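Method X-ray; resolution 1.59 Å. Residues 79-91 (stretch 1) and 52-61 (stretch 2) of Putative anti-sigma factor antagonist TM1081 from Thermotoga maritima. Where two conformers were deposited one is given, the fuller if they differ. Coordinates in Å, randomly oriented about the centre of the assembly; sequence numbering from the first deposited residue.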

# COMPACT_ATOMS: atom_id res chain seq x y z
N SER A 79 -8.45 -4.60 7.83
CA SER A 79 -9.74 -5.25 8.06
C SER A 79 -9.65 -6.16 9.28
O SER A 79 -10.52 -6.16 10.16
CB SER A 79 -10.15 -6.06 6.83
OG SER A 79 -11.31 -6.80 7.09
N ILE A 80 -8.60 -6.99 9.30
CA ILE A 80 -8.45 -7.95 10.37
C ILE A 80 -8.21 -7.27 11.75
O ILE A 80 -8.79 -7.68 12.77
CB ILE A 80 -7.40 -9.04 10.05
CG1 ILE A 80 -7.94 -9.92 8.90
CG2 ILE A 80 -7.09 -9.88 11.26
CD1 ILE A 80 -6.95 -11.02 8.42
N SER A 81 -7.41 -6.21 11.77
CA SER A 81 -7.18 -5.45 13.00
C SER A 81 -8.49 -4.84 13.50
O SER A 81 -8.76 -4.83 14.70
CB SER A 81 -6.14 -4.37 12.77
OG SER A 81 -5.89 -3.65 13.97
N SER A 82 -9.30 -4.35 12.57
CA SER A 82 -10.58 -3.72 12.93
C SER A 82 -11.54 -4.74 13.57
O SER A 82 -12.19 -4.44 14.55
CB SER A 82 -11.21 -3.05 11.71
OG SER A 82 -12.40 -2.33 12.05
N SER A 83 -11.59 -5.96 13.02
CA SER A 83 -12.52 -7.00 13.48
C SER A 83 -11.95 -7.86 14.62
O SER A 83 -12.67 -8.65 15.22
CB SER A 83 -12.94 -7.88 12.30
OG SER A 83 -11.87 -8.67 11.85
N GLY A 84 -10.68 -7.68 14.94
CA GLY A 84 -10.05 -8.43 16.01
C GLY A 84 -9.67 -9.86 15.69
O GLY A 84 -9.67 -10.73 16.56
N GLY A 85 -9.28 -10.08 14.45
CA GLY A 85 -8.87 -11.41 14.02
C GLY A 85 -7.37 -11.61 14.16
O GLY A 85 -6.71 -10.98 14.99
N PHE A 86 -6.84 -12.49 13.32
CA PHE A 86 -5.46 -12.88 13.37
C PHE A 86 -4.94 -12.84 11.92
O PHE A 86 -5.53 -13.44 11.02
CB PHE A 86 -5.28 -14.28 13.97
CG PHE A 86 -3.84 -14.71 14.07
CD1 PHE A 86 -3.20 -15.33 13.02
CD2 PHE A 86 -3.10 -14.42 15.20
CE1 PHE A 86 -1.87 -15.68 13.11
CE2 PHE A 86 -1.77 -14.77 15.28
CZ PHE A 86 -1.15 -15.39 14.23
N PHE A 87 -3.88 -12.08 11.67
CA PHE A 87 -3.25 -12.06 10.35
C PHE A 87 -1.76 -12.36 10.47
O PHE A 87 -1.07 -11.79 11.33
CB PHE A 87 -3.47 -10.70 9.67
CG PHE A 87 -3.00 -10.62 8.24
CD1 PHE A 87 -3.18 -11.68 7.34
CD2 PHE A 87 -2.43 -9.44 7.75
CE1 PHE A 87 -2.74 -11.55 6.00
CE2 PHE A 87 -2.04 -9.30 6.42
CZ PHE A 87 -2.19 -10.37 5.54
N ALA A 88 -1.25 -13.28 9.64
CA ALA A 88 0.18 -13.50 9.58
C ALA A 88 0.67 -13.71 8.18
O ALA A 88 -0.04 -14.26 7.35
CB ALA A 88 0.61 -14.72 10.41
N LEU A 89 1.88 -13.20 7.93
CA LEU A 89 2.61 -13.48 6.70
C LEU A 89 3.50 -14.67 7.00
O LEU A 89 4.09 -14.76 8.07
CB LEU A 89 3.44 -12.27 6.25
CG LEU A 89 2.67 -10.97 6.10
CD1 LEU A 89 3.57 -9.81 5.66
CD2 LEU A 89 1.48 -11.13 5.16
N VAL A 90 3.59 -15.61 6.05
CA VAL A 90 4.32 -16.85 6.25
C VAL A 90 5.28 -17.09 5.10
O VAL A 90 4.90 -16.96 3.92
CB VAL A 90 3.36 -18.07 6.41
CG1 VAL A 90 4.12 -19.32 6.79
CG2 VAL A 90 2.31 -17.77 7.50
N SER A 91 6.51 -17.45 5.44
CA SER A 91 7.53 -17.80 4.44
C SER A 91 7.90 -16.76 3.36
O SER A 91 8.12 -17.12 2.21
CB SER A 91 7.15 -19.15 3.78
OG SER A 91 6.72 -20.08 4.74
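Stretch 2, residues 52-61: YNKIFLVLSD

Stretch 2 lies beside stretch 1 as a neighbouring parallel β-strand, joined by an unbroken ladder of backbone hydrogen bonds and extended at its start by an asparagine that reaches the end of a helix. Residues 54-58 are in extended conformation and run in the same direction as strand 86-90; the two axes cross at -19° and approach to 4.7 Å. The register pairs Phe86 with Lys54, Phe87 with Ile55, Ala88 with Phe56, Leu89 with Leu57 and Val90 with Val58, with CA-CA distances of 4.5 to 5.1 Å.

As is usual for parallel strands, alternate residues of each strand carry the hydrogen bonds. Phe86 N donates to Asn53 O (3.0 Å) and Ile55 N to Phe86 O (2.9 Å); Ala88 N then donates to Ile55 O (3.1 Å) and Leu57 N to Ala88 O (2.9 Å). Val90 N donates to Leu57 O (2.9 Å), and Leu59 N closes the series on Val90 O at 2.7 Å, one residue beyond its own strand. The same carbonyls also receive CA-H...O contacts, such as Lys54 CA to Phe86 O at 3.3 Å.

Side chains pack on both faces of the sheet. On one, Phe86 CE1 meets Phe56 CE1 at 3.6 Å, near the plane of the Phe56 ring and at its edge. The small Ala88 lies beside the same ring, its CB 4.3 Å from Phe56 CD1, while Val90 CG2 lies 4.0 Å from Phe56 CB, and Val90 CB 4.0 Å from Val58 CG2. On the other face, Phe87 CE1 lies 4.1 Å from Ile55 CG2 and 4.0 Å from Leu57 CB, and Leu89 CD2 lies 4.0 Å from Leu57 CD2. From the helix, Ile80 CD1 reaches Ile55 CB at 4.0 Å.

Before the strand, the p rotamer of Asn53 brings its amide to the helix end, where ND2 donates to Ser83 OG at 2.9 Å and a nearly straight 171°. Gly84 leaves the helix with positive phi, a conformation that favours glycine. Gly85 then passes close to the partner backbone, its CA 3.2 Å from Asn53 O; an ideal CB here would lie 1.9 Å from Asn53 O, a clash. At the far end, Leu59 CD1 packs 4.2 Å from Leu89 CB, and Ser91 CB approaches Ser60 OG at 3.3 Å. Together the two stretches bury 764 Å², both sides summed.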

# COMPACT_ATOMS: atom_id res chain seq x y z
N TYR A 52 -14.55 -14.75 8.00
CA TYR A 52 -13.29 -15.42 8.22
C TYR A 52 -12.20 -14.39 8.38
O TYR A 52 -11.62 -13.93 7.37
CB TYR A 52 -12.88 -16.29 7.05
CG TYR A 52 -13.70 -17.50 6.83
CD1 TYR A 52 -13.40 -18.70 7.49
CD2 TYR A 52 -14.74 -17.49 5.93
CE1 TYR A 52 -14.12 -19.83 7.25
CE2 TYR A 52 -15.47 -18.63 5.68
CZ TYR A 52 -15.16 -19.78 6.35
OH TYR A 52 -15.91 -20.93 6.11
N ASN A 53 -11.86 -14.11 9.62
CA ASN A 53 -10.84 -13.11 9.90
C ASN A 53 -9.58 -13.66 10.57
O ASN A 53 -8.82 -12.90 11.16
CB ASN A 53 -11.45 -11.96 10.72
CG ASN A 53 -11.81 -12.36 12.13
OD1 ASN A 53 -11.84 -13.56 12.47
ND2 ASN A 53 -12.14 -11.37 12.97
N LYS A 54 -9.32 -14.96 10.42
CA LYS A 54 -8.03 -15.55 10.76
C LYS A 54 -7.41 -16.04 9.45
O LYS A 54 -7.94 -16.99 8.83
CB LYS A 54 -8.16 -16.70 11.75
CG LYS A 54 -8.73 -16.33 13.12
CD LYS A 54 -8.94 -17.58 14.00
N ILE A 55 -6.34 -15.39 9.02
CA ILE A 55 -5.74 -15.61 7.70
C ILE A 55 -4.24 -15.67 7.77
O ILE A 55 -3.61 -14.86 8.44
CB ILE A 55 -6.15 -14.48 6.68
CG1 ILE A 55 -7.69 -14.46 6.53
CG2 ILE A 55 -5.43 -14.62 5.33
CD1 ILE A 55 -8.19 -13.56 5.41
N PHE A 56 -3.68 -16.68 7.10
CA PHE A 56 -2.25 -16.78 6.85
C PHE A 56 -2.06 -16.48 5.37
O PHE A 56 -2.66 -17.15 4.52
CB PHE A 56 -1.68 -18.17 7.09
CG PHE A 56 -1.78 -18.70 8.49
CD1 PHE A 56 -2.12 -17.91 9.59
CD2 PHE A 56 -1.49 -20.06 8.71
CE1 PHE A 56 -2.20 -18.46 10.87
CE2 PHE A 56 -1.55 -20.60 9.97
CZ PHE A 56 -1.90 -19.78 11.07
N LEU A 57 -1.19 -15.53 5.03
CA LEU A 57 -0.83 -15.31 3.66
C LEU A 57 0.57 -15.92 3.48
O LEU A 57 1.60 -15.39 3.93
CB LEU A 57 -0.88 -13.82 3.27
CG LEU A 57 -0.31 -13.47 1.89
CD1 LEU A 57 -1.08 -14.25 0.79
CD2 LEU A 57 -0.39 -11.97 1.70
N VAL A 58 0.58 -17.09 2.86
CA VAL A 58 1.77 -17.88 2.64
C VAL A 58 2.44 -17.37 1.35
O VAL A 58 1.82 -17.34 0.28
CB VAL A 58 1.44 -19.37 2.55
CG1 VAL A 58 2.74 -20.19 2.23
CG2 VAL A 58 0.80 -19.87 3.88
N LEU A 59 3.70 -16.98 1.49
CA LEU A 59 4.46 -16.31 0.44
C LEU A 59 5.58 -17.15 -0.21
O LEU A 59 6.41 -16.66 -0.95
CB LEU A 59 5.02 -14.99 1.02
CG LEU A 59 3.97 -13.99 1.47
CD1 LEU A 59 4.61 -12.80 2.23
CD2 LEU A 59 3.24 -13.48 0.26
N SER A 60 5.58 -18.47 0.04
CA SER A 60 6.60 -19.35 -0.46
C SER A 60 6.85 -19.25 -1.96
O SER A 60 8.00 -19.35 -2.40
CB SER A 60 6.21 -20.81 -0.13
OG SER A 60 5.97 -20.96 1.26
N ASP A 61 5.76 -19.04 -2.72
CA ASP A 61 5.85 -19.05 -4.19
C ASP A 61 5.71 -17.65 -4.78
O ASP A 61 5.58 -17.52 -5.98
CB ASP A 61 4.78 -19.96 -4.76
CG ASP A 61 4.96 -21.38 -4.34
OD1 ASP A 61 6.07 -21.89 -4.49
OD2 ASP A 61 4.00 -21.98 -3.82